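Local structure of phosphoserine aminotransferase SerC (Cytophaga hutchinsonii ATCC 33406, 3FFR) at residues 13-16 with 17-21; 24-28 with 29-33; 170-173 with 174-177; 242-246 with 247-251. The protein probably catalyses the pyridoxal-phosphate-dependent exchange of an amino group between phosphoserine and 2-oxoglutarate, a step of serine biosynthesis. All coordinates share one frame; numbering follows the deposited sequence.

Overall arrangement
Three of the four contacts gather on one part of the fold. Interaction 1 leads into helix 19-28 and interaction 2 closes it, their centres about 16 Å apart. Interaction 4 opens helix 246-262, which packs against both: Phe250 meets Ala26 and Ile31, Met247 meets Ala26 and Gly32, and Leu251 packs against Val19. The centres of interactions 2 and 4 are about 12 Å apart. All three touch the second subunit, whose pyridoxal-phosphate-lysine hydrogen-bonds to Thr243 of interaction 4. Interaction 3 sits deeper, its centre about 30 Å from that of interaction 2. The side chain of Pro244 lies about 7 Å, and those of Leu15 and Ser171 about 14 Å, from a bound serine.

Interaction 1. Residues 13-16 with 17-21; sequences SELY and PTVRQ
The Pro17 ring lays its CD methylene on one face of the Tyr16 ring, a CH-pi contact in which CD stands 3.5 Å from the ring centroid and only 21° off the normal, offset toward the rim. On the tyrosine's rim, in the plane of the ring, sits Thr18 OG1, 3.3 Å from Tyr16 CD2. The ring thus fits into the angle between a proline and a hydroxyl. It gets there because Tyr16 CG swings anti to the backbone N (chi1 -162°), and beyond the turn it fills a hollow of helix 246-262 lined by Val255, Met259 and Ile262. Thr18 OG1 itself hydrogen-bonds to Asp258 of that helix. The backbone underneath is a type I beta turn from Tyr16 to Val19 that leads into helix 19-28; proline suits its second position, where phi is held near -60° and no N-H is needed. Val19 N closes the turn on Tyr16 O at 2.9 Å, nearly straight at the hydrogen but approaching from above the carbonyl plane. Val19 splits its two methyls between neighbours: CG2 tucks in beside Tyr16 CB at 3.8 Å, while CG1 meets Leu15 CD1 at 3.9 Å, the two side chains crossing at about a right angle. Leu15 continues onto Val33 of the second subunit. A water accepts from Arg20 N at 3.0 Å and probably donates to Tyr16 O, though other acceptors compete.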
loop_
_atom_site.group_PDB
_atom_site.type_symbol
_atom_site.label_atom_id
_atom_site.label_comp_id
_atom_site.label_asym_id
_atom_site.label_seq_id
_atom_site.Cartn_x
_atom_site.Cartn_y
_atom_site.Cartn_z
ATOM N N SER A 13 8.591 -11.313 8.663
ATOM C CA SER A 13 9.101 -12.147 9.752
ATOM C C SER A 13 7.954 -12.619 10.636
ATOM O O SER A 13 6.782 -12.332 10.387
ATOM C CB SER A 13 10.161 -11.416 10.583
ATOM O OG SER A 13 10.936 -12.308 11.388
ATOM N N GLU A 14 8.315 -13.321 11.697
ATOM C CA GLU A 14 7.342 -13.822 12.644
ATOM C C GLU A 14 6.434 -12.654 13.113
ATOM O O GLU A 14 6.910 -11.579 13.470
ATOM C CB GLU A 14 8.071 -14.483 13.821
ATOM C CG GLU A 14 7.264 -15.375 14.700
ATOM C CD GLU A 14 6.710 -16.621 14.016
ATOM O OE1 GLU A 14 7.253 -17.145 13.004
ATOM O OE2 GLU A 14 5.703 -17.090 14.548
ATOM N N LEU A 15 5.109 -12.855 13.072
ATOM C CA LEU A 15 4.198 -11.799 13.531
ATOM C C LEU A 15 4.286 -11.639 15.054
ATOM O O LEU A 15 4.512 -12.586 15.808
ATOM C CB LEU A 15 2.743 -12.052 13.092
ATOM C CG LEU A 15 2.537 -12.264 11.596
ATOM C CD1 LEU A 15 1.021 -12.354 11.276
ATOM C CD2 LEU A 15 3.160 -11.165 10.754
ATOM N N TYR A 16 4.091 -10.407 15.489
ATOM C CA TYR A 16 4.068 -10.099 16.894
ATOM C C TYR A 16 3.022 -11.073 17.502
ATOM O O TYR A 16 1.979 -11.351 16.885
ATOM C CB TYR A 16 3.750 -8.622 17.137
ATOM C CG TYR A 16 4.142 -8.182 18.508
ATOM C CD1 TYR A 16 5.468 -7.834 18.796
ATOM C CD2 TYR A 16 3.210 -8.092 19.528
ATOM C CE1 TYR A 16 5.839 -7.429 20.064
ATOM C CE2 TYR A 16 3.588 -7.693 20.800
ATOM C CZ TYR A 16 4.894 -7.370 21.061
ATOM O OH TYR A 16 5.282 -6.980 22.341
ATOM N N PRO A 17 3.291 -11.603 18.705
ATOM C CA PRO A 17 2.471 -12.709 19.199
ATOM C C PRO A 17 1.000 -12.414 19.415
ATOM O O PRO A 17 0.162 -13.330 19.442
ATOM C CB PRO A 17 3.166 -13.117 20.508
ATOM C CG PRO A 17 3.979 -11.975 20.896
ATOM C CD PRO A 17 4.404 -11.293 19.623
ATOM N N THR A 18 0.677 -11.148 19.533
ATOM C CA THR A 18 -0.729 -10.763 19.767
ATOM C C THR A 18 -1.511 -10.504 18.494
ATOM O O THR A 18 -2.715 -10.246 18.525
ATOM C CB THR A 18 -0.802 -9.495 20.620
ATOM O OG1 THR A 18 -0.059 -8.446 19.969
ATOM C CG2 THR A 18 -0.233 -9.754 22.023
ATOM N N VAL A 19 -0.809 -10.532 17.364
ATOM C CA VAL A 19 -1.434 -10.167 16.101
ATOM C C VAL A 19 -2.612 -11.044 15.786
ATOM O O VAL A 19 -3.659 -10.556 15.328
ATOM C CB VAL A 19 -0.420 -10.094 14.923
ATOM C CG1 VAL A 19 -1.133 -10.027 13.565
ATOM C CG2 VAL A 19 0.499 -8.876 15.092
ATOM N N ARG A 20 -2.499 -12.340 16.038
ATOM C CA ARG A 20 -3.643 -13.229 15.711
ATOM C C ARG A 20 -4.917 -12.778 16.402
ATOM O O ARG A 20 -5.975 -12.637 15.765
ATOM C CB ARG A 20 -3.335 -14.691 16.047
ATOM C CG ARG A 20 -4.450 -15.630 15.666
ATOM C CD ARG A 20 -4.152 -17.088 16.017
ATOM N NE ARG A 20 -5.223 -17.888 15.423
ATOM C CZ ARG A 20 -5.131 -18.533 14.262
ATOM N NH1 ARG A 20 -3.971 -18.573 13.604
ATOM N NH2 ARG A 20 -6.197 -19.188 13.807
ATOM N N GLN A 21 -4.829 -12.528 17.699
ATOM C CA GLN A 21 -6.059 -12.141 18.395
ATOM C C GLN A 21 -6.515 -10.757 17.959
ATOM O O GLN A 21 -7.729 -10.541 17.818
ATOM C CB GLN A 21 -5.996 -12.308 19.921
ATOM C CG GLN A 21 -7.353 -11.955 20.596
ATOM C CD GLN A 21 -8.593 -12.646 19.965
ATOM O OE1 GLN A 21 -8.708 -13.881 19.962
ATOM N NE2 GLN A 21 -9.542 -11.833 19.467
HETATM O O HOH W 1 0.142 -13.661 16.114
#

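Interaction 2. Residues 24-28 with 29-33; sequences ITALD and EKIGV
The methyl of Thr25 lies against the carboxylate of Glu29, CG2 to OE2 3.4 Å, the two side chains side by side and pointing the same way. The methyl faces Glu29 because CG2 is anti to the backbone N, which leaves OG1 to bond back to Gln21 O. The stem of Glu29 is extended and drapes over the last turn, its CG 3.3 Å from Thr25 O. Thr25 O also accepts a helical i+4 bond from Glu29 N at 2.8 Å. Replacing Glu29 by an alanine would probably strip the cover from the Thr25 methyl and leave Lys40 without the carboxylate to which it makes a long, weak ion pair. Past this point the helix ends in a Schellman motif. Lys30 takes positive phi (59°), a left-handed conformation that glycine adopts more readily; its side chain, extended beyond CG, instead serves the dimer contact. Ile31 N reaches back to Ala26 O at 3.0 Å, in the carbonyl plane, and Lys30 N bonds to Leu27 O at 3.2 Å from well above that carbonyl's plane. The fold-back sets Ile31 beside Ala26, their CB atoms 4.3 Å apart, where the small alanine leaves room for the branched isoleucine, and Phe250 of helix 246-262 packs on both. A water donates to Ala26 O and accepts from Gly32 N at 3.0 Å, so Ala26 O takes two bonds, from Ile31 N and from the water. On the dimer side, Lys30 NZ reaches Lys5 O and Glu14 of the second subunit, and Asp28 pairs with Arg20 of that subunit.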
loop_
_atom_site.group_PDB
_atom_site.type_symbol
_atom_site.label_atom_id
_atom_site.label_comp_id
_atom_site.label_asym_id
_atom_site.label_seq_id
_atom_site.Cartn_x
_atom_site.Cartn_y
_atom_site.Cartn_z
ATOM N N ILE A 24 -8.428 -11.039 14.809
ATOM C CA ILE A 24 -9.787 -11.570 15.043
ATOM C C ILE A 24 -10.684 -10.413 15.473
ATOM O O ILE A 24 -11.849 -10.280 15.047
ATOM C CB ILE A 24 -9.831 -12.708 16.050
ATOM C CG1 ILE A 24 -9.028 -13.884 15.515
ATOM C CG2 ILE A 24 -11.267 -13.123 16.294
ATOM C CD1 ILE A 24 -9.461 -14.342 14.202
ATOM N N THR A 25 -10.125 -9.548 16.302
ATOM C CA THR A 25 -10.861 -8.353 16.719
ATOM C C THR A 25 -11.205 -7.480 15.508
ATOM O O THR A 25 -12.321 -6.956 15.387
ATOM C CB THR A 25 -10.085 -7.530 17.739
ATOM O OG1 THR A 25 -9.819 -8.334 18.893
ATOM C CG2 THR A 25 -10.877 -6.325 18.172
ATOM N N ALA A 26 -10.241 -7.326 14.607
ATOM C CA ALA A 26 -10.441 -6.519 13.372
ATOM C C ALA A 26 -11.596 -7.050 12.562
ATOM O O ALA A 26 -12.419 -6.301 12.030
ATOM C CB ALA A 26 -9.134 -6.474 12.486
ATOM N N LEU A 27 -11.661 -8.371 12.477
ATOM C CA LEU A 27 -12.715 -8.990 11.678
ATOM C C LEU A 27 -14.049 -8.790 12.381
ATOM O O LEU A 27 -15.065 -8.435 11.760
ATOM C CB LEU A 27 -12.451 -10.478 11.488
ATOM C CG LEU A 27 -11.241 -10.833 10.625
ATOM C CD1 LEU A 27 -10.907 -12.324 10.753
ATOM C CD2 LEU A 27 -11.415 -10.368 9.147
ATOM N N ASP A 28 -14.033 -9.000 13.680
ATOM C CA ASP A 28 -15.253 -8.889 14.491
ATOM C C ASP A 28 -15.858 -7.508 14.469
ATOM O O ASP A 28 -17.105 -7.352 14.425
ATOM C CB ASP A 28 -14.995 -9.268 15.958
ATOM C CG ASP A 28 -14.911 -10.762 16.173
ATOM O OD1 ASP A 28 -15.306 -11.510 15.276
ATOM O OD2 ASP A 28 -14.492 -11.186 17.267
ATOM N N GLU A 29 -14.977 -6.513 14.485
ATOM C CA GLU A 29 -15.389 -5.096 14.508
ATOM C C GLU A 29 -15.632 -4.509 13.133
ATOM O O GLU A 29 -16.034 -3.355 13.010
ATOM C CB GLU A 29 -14.378 -4.217 15.223
ATOM C CG GLU A 29 -14.251 -4.606 16.726
ATOM C CD GLU A 29 -13.376 -3.671 17.552
ATOM O OE1 GLU A 29 -12.869 -2.658 17.041
ATOM O OE2 GLU A 29 -13.202 -3.964 18.759
ATOM N N LYS A 30 -15.371 -5.317 12.115
ATOM C CA LYS A 30 -15.519 -4.889 10.716
ATOM C C LYS A 30 -14.652 -3.677 10.358
ATOM O O LYS A 30 -15.040 -2.796 9.609
ATOM C CB LYS A 30 -17.003 -4.659 10.342
ATOM C CG LYS A 30 -17.774 -5.976 10.358
ATOM C CD LYS A 30 -19.154 -5.816 9.728
ATOM C CE LYS A 30 -19.828 -7.176 9.499
ATOM N NZ LYS A 30 -21.139 -7.075 8.800
ATOM N N ILE A 31 -13.433 -3.694 10.879
ATOM C CA ILE A 31 -12.482 -2.625 10.629
ATOM C C ILE A 31 -12.227 -2.464 9.131
ATOM O O ILE A 31 -11.956 -1.370 8.651
ATOM C CB ILE A 31 -11.126 -2.879 11.399
ATOM C CG1 ILE A 31 -11.336 -2.838 12.903
ATOM C CG2 ILE A 31 -10.040 -1.852 10.945
ATOM C CD1 ILE A 31 -11.811 -1.498 13.434
ATOM N N GLY A 32 -12.367 -3.562 8.392
ATOM C CA GLY A 32 -12.090 -3.581 6.939
ATOM C C GLY A 32 -13.235 -3.034 6.096
ATOM O O GLY A 32 -13.109 -2.806 4.873
ATOM N N VAL A 33 -14.329 -2.772 6.793
ATOM C CA VAL A 33 -15.592 -2.328 6.198
ATOM C C VAL A 33 -15.879 -0.848 6.420
ATOM O O VAL A 33 -16.515 -0.190 5.590
ATOM C CB VAL A 33 -16.784 -3.178 6.767
ATOM C CG1 VAL A 33 -18.157 -2.692 6.246
ATOM C CG2 VAL A 33 -16.582 -4.677 6.426
HETATM O O HOH W 2 -12.666 -6.396 9.169
#

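Interaction 3. Residues 170-173 with 174-177; sequences SSLP and YPKF
Tyr174 N donates to Ser171 O at 2.8 Å, a fairly straight bond (161°) that closes a tight reversal of the chain. Around that oxygen the packing is close: Tyr174 CB lies 3.3 Å from Ser171 O and Pro175 CD 3.5 Å from it. Pro175 CD is also 3.8 Å from Ser171 CB. Small serine leaves room for the Pro175 ring, whose CD rests against it. The peptide bond before Pro173 is cis, and with the Ser171-Tyr174 bond this makes a type VIa turn, the kind of bend that a cis-proline at the third position is suited to. It lies in the loop that joins strand 163-167 to strand 184-188 of the seven-stranded central sheet, the core of the large domain in this class-V aminotransferase. Leu172, the second residue of the turn, has CG anti to the backbone N (chi1 -162°). In the conformer described, one of two deposited, its CD1 meets the edge of the Phe177 ring at CE2, 4.1 Å away, an apolar touch that is therefore tentative. Outside this shell, Ser171 OG is fixed by His138 ND1, and the Tyr174 hydroxyl is hydrogen-bonded to Glu272 on helix 264-284. Arg268 of the same helix donates through NE to Tyr174 O. The Phe177 ring meets that of Trp179 and packs on Val149 and Ile152 of helix 149-152.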
loop_
_atom_site.group_PDB
_atom_site.type_symbol
_atom_site.label_atom_id
_atom_site.label_comp_id
_atom_site.label_asym_id
_atom_site.label_seq_id
_atom_site.Cartn_x
_atom_site.Cartn_y
_atom_site.Cartn_z
ATOM N N SER A 170 14.636 -1.816 9.418
ATOM C CA SER A 170 14.883 -3.139 10.015
ATOM C C SER A 170 15.409 -3.060 11.433
ATOM O O SER A 170 15.998 -4.021 11.962
ATOM C CB SER A 170 15.784 -3.987 9.120
ATOM O OG SER A 170 17.031 -3.332 8.904
ATOM N N SER A 171 15.184 -1.920 12.081
ATOM C CA SER A 171 15.650 -1.755 13.469
ATOM C C SER A 171 14.695 -1.070 14.452
ATOM O O SER A 171 14.652 -1.449 15.617
ATOM C CB SER A 171 16.995 -1.038 13.488
ATOM O OG SER A 171 16.904 0.221 12.860
ATOM N N LEU A 172 13.991 -0.013 14.036
ATOM C CA LEU A 172 13.072 0.690 14.945
ATOM C C LEU A 172 12.109 -0.368 15.501
ATOM O O LEU A 172 11.585 -1.181 14.738
ATOM C CB LEU A 172 12.342 1.828 14.199
ATOM C CG LEU A 172 11.672 2.941 14.997
ATOM C CD1 LEU A 172 12.711 3.755 15.757
ATOM C CD2 LEU A 172 10.853 3.860 14.072
ATOM N N PRO A 173 11.806 -0.325 16.819
ATOM C CA PRO A 173 12.169 0.662 17.823
ATOM C C PRO A 173 13.425 0.483 18.664
ATOM O O PRO A 173 13.501 1.037 19.761
ATOM C CB PRO A 173 10.946 0.614 18.743
ATOM C CG PRO A 173 10.541 -0.856 18.750
ATOM C CD PRO A 173 10.870 -1.339 17.353
ATOM N N TYR A 174 14.407 -0.263 18.165
ATOM C CA TYR A 174 15.677 -0.469 18.892
ATOM C C TYR A 174 16.498 0.836 19.089
ATOM O O TYR A 174 16.801 1.227 20.223
ATOM C CB TYR A 174 16.514 -1.587 18.298
ATOM C CG TYR A 174 17.744 -1.759 19.130
ATOM C CD1 TYR A 174 17.664 -2.298 20.416
ATOM C CD2 TYR A 174 18.988 -1.328 18.662
ATOM C CE1 TYR A 174 18.824 -2.407 21.219
ATOM C CE2 TYR A 174 20.129 -1.435 19.441
ATOM C CZ TYR A 174 20.058 -1.969 20.714
ATOM O OH TYR A 174 21.237 -2.063 21.465
ATOM N N PRO A 175 16.921 1.490 17.995
ATOM C CA PRO A 175 17.619 2.758 18.237
ATOM C C PRO A 175 16.780 3.783 18.947
ATOM O O PRO A 175 15.581 3.890 18.712
ATOM C CB PRO A 175 17.926 3.258 16.830
ATOM C CG PRO A 175 16.872 2.602 15.956
ATOM C CD PRO A 175 16.726 1.250 16.557
ATOM N N LYS A 176 17.452 4.537 19.806
ATOM C CA LYS A 176 16.818 5.624 20.522
ATOM C C LYS A 176 17.405 6.927 20.002
ATOM O O LYS A 176 18.470 7.392 20.422
ATOM C CB LYS A 176 16.995 5.513 22.034
ATOM C CG LYS A 176 16.155 6.574 22.757
ATOM C CD LYS A 176 16.171 6.473 24.271
ATOM C CE LYS A 176 15.201 7.486 24.867
ATOM N NZ LYS A 176 15.559 8.873 24.480
ATOM N N PHE A 177 16.699 7.511 19.058
ATOM C CA PHE A 177 17.186 8.725 18.407
ATOM C C PHE A 177 17.119 9.964 19.258
ATOM O O PHE A 177 16.283 10.101 20.150
ATOM C CB PHE A 177 16.471 8.981 17.057
ATOM C CG PHE A 177 16.741 7.903 16.034
ATOM C CD1 PHE A 177 17.981 7.854 15.371
ATOM C CD2 PHE A 177 15.820 6.916 15.786
ATOM C CE1 PHE A 177 18.277 6.849 14.496
ATOM C CE2 PHE A 177 16.106 5.902 14.878
ATOM C CZ PHE A 177 17.346 5.870 14.237
#

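Interaction 4. Residues 242-246 with 247-251; sequences ETPNA and MNIFL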
loop_
_atom_site.group_PDB
_atom_site.type_symbol
_atom_site.label_atom_id
_atom_site.label_comp_id
_atom_site.label_asym_id
_atom_site.label_seq_id
_atom_site.Cartn_x
_atom_site.Cartn_y
_atom_site.Cartn_z
ATOM N N GLU A 242 -5.758 8.985 0.261
ATOM C CA GLU A 242 -6.374 7.845 -0.422
ATOM C C GLU A 242 -6.935 6.833 0.589
ATOM O O GLU A 242 -6.728 6.991 1.788
ATOM C CB GLU A 242 -5.347 7.159 -1.326
ATOM C CG GLU A 242 -4.418 6.153 -0.625
ATOM C CD GLU A 242 -3.289 6.737 0.263
ATOM O OE1 GLU A 242 -3.275 7.934 0.612
ATOM O OE2 GLU A 242 -2.384 5.966 0.625
ATOM N N THR A 243 -7.642 5.793 0.118
ATOM C CA THR A 243 -8.132 4.769 1.050
ATOM C C THR A 243 -6.902 3.958 1.491
ATOM O O THR A 243 -6.238 3.342 0.656
ATOM C CB THR A 243 -9.199 3.855 0.449
ATOM O OG1 THR A 243 -10.160 4.667 -0.269
ATOM C CG2 THR A 243 -9.887 3.012 1.567
ATOM N N PRO A 244 -6.614 3.944 2.793
ATOM C CA PRO A 244 -5.389 3.287 3.212
ATOM C C PRO A 244 -5.565 1.860 3.679
ATOM O O PRO A 244 -6.674 1.350 3.730
ATOM C CB PRO A 244 -5.014 4.101 4.423
ATOM C CG PRO A 244 -6.306 4.407 5.061
ATOM C CD PRO A 244 -7.295 4.600 3.939
ATOM N N ASN A 245 -4.462 1.298 4.149
ATOM C CA ASN A 245 -4.461 -0.063 4.711
ATOM C C ASN A 245 -4.898 0.018 6.166
ATOM O O ASN A 245 -4.096 0.006 7.094
ATOM C CB ASN A 245 -3.095 -0.700 4.590
ATOM C CG ASN A 245 -3.102 -2.155 4.998
ATOM O OD1 ASN A 245 -4.081 -2.647 5.592
ATOM N ND2 ASN A 245 -1.990 -2.859 4.713
ATOM N N ALA A 246 -6.204 0.143 6.344
ATOM C CA ALA A 246 -6.802 0.245 7.680
ATOM C C ALA A 246 -6.496 -0.938 8.573
ATOM O O ALA A 246 -6.362 -0.809 9.794
ATOM C CB ALA A 246 -8.343 0.467 7.560
HETATM N N MSE A 247 -6.409 -2.117 7.962
HETATM C CA MSE A 247 -6.139 -3.333 8.741
HETATM C C MSE A 247 -4.818 -3.155 9.463
HETATM O O MSE A 247 -4.693 -3.393 10.694
HETATM C CB MSE A 247 -6.138 -4.621 7.900
HETATM C CG MSE A 247 -7.430 -4.837 7.115
HETATM SE SE MSE A 247 -8.999 -5.064 8.263
HETATM C CE MSE A 247 -8.885 -6.889 8.677
ATOM N N ASN A 248 -3.794 -2.732 8.711
ATOM C CA ASN A 248 -2.479 -2.538 9.315
ATOM C C ASN A 248 -2.410 -1.343 10.254
ATOM O O ASN A 248 -1.667 -1.361 11.223
ATOM C CB ASN A 248 -1.314 -2.496 8.320
ATOM C CG ASN A 248 -0.680 -3.848 8.110
ATOM O OD1 ASN A 248 -1.070 -4.850 8.726
ATOM N ND2 ASN A 248 0.327 -3.894 7.212
ATOM N N ILE A 249 -3.138 -0.278 9.946
ATOM C CA ILE A 249 -3.159 0.881 10.871
ATOM C C ILE A 249 -3.773 0.413 12.201
ATOM O O ILE A 249 -3.315 0.757 13.293
ATOM C CB ILE A 249 -3.900 2.098 10.258
ATOM C CG1 ILE A 249 -3.072 2.628 9.064
ATOM C CG2 ILE A 249 -4.070 3.216 11.310
ATOM C CD1 ILE A 249 -3.791 3.714 8.197
ATOM N N PHE A 250 -4.804 -0.421 12.090
ATOM C CA PHE A 250 -5.464 -0.993 13.273
ATOM C C PHE A 250 -4.494 -1.868 14.055
ATOM O O PHE A 250 -4.292 -1.721 15.274
ATOM C CB PHE A 250 -6.671 -1.840 12.862
ATOM C CG PHE A 250 -7.391 -2.481 14.013
ATOM C CD1 PHE A 250 -8.330 -1.754 14.745
ATOM C CD2 PHE A 250 -7.181 -3.806 14.333
ATOM C CE1 PHE A 250 -9.026 -2.338 15.786
ATOM C CE2 PHE A 250 -7.873 -4.391 15.384
ATOM C CZ PHE A 250 -8.792 -3.647 16.107
ATOM N N LEU A 251 -3.870 -2.789 13.340
ATOM C CA LEU A 251 -2.953 -3.723 13.984
ATOM C C LEU A 251 -1.772 -2.979 14.595
ATOM O O LEU A 251 -1.287 -3.335 15.670
ATOM C CB LEU A 251 -2.446 -4.789 13.001
ATOM C CG LEU A 251 -3.449 -5.809 12.467
ATOM C CD1 LEU A 251 -2.722 -6.662 11.410
ATOM C CD2 LEU A 251 -4.060 -6.686 13.612
#
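Asn245 OD1 accepts from Asn248 N, making Asn245 the N-cap of helix 246-262, while the backbone of the same residue is the centre of an inverse gamma turn. The gamma turn is closed by a weak bond from Ala246 N to Pro244 O, 2.9 Å. The capping bond, Asn248 N to Asn245 OD1 at 3.1 Å, is straight at the hydrogen (166°), yet the N-H comes down from above the plane of the amide instead of along a lone pair. With CG anti to the backbone N (chi1 -173°), the short asparagine side chain is just long enough to bring OD1 back to Asn248 N. The Asn245 and Asn248 amides lie almost parallel, planes 18° apart, but the side chains cross at a slant, Asn245 ND2 3.6 Å from Asn248 ND2; two donors cannot bond to each other, and each finds a carbonyl, Gly198 O for Asn245 and Pro196 O for Asn248. An alanine in place of Asn245 would probably leave Asn248 N without its capping acceptor and Gly198 O without its donor. The backbone proceeds normally: Ile249 N bonds to Asn245 O at 3.0 Å in the carbonyl plane, and Phe250 N to Ala246 O at 2.8 Å. Asn245 packs on Asn245 of the second subunit. Thr243 OG1 hydrogen-bonds to the pyridoxal-phosphate-lysine of that subunit, consistent with an active site to which both chains contribute. Rigid Pro244 leads in, and where it and Ile249 cross at about a right angle, Pro244 CB touches Ile249 CD1 at 4.0 Å.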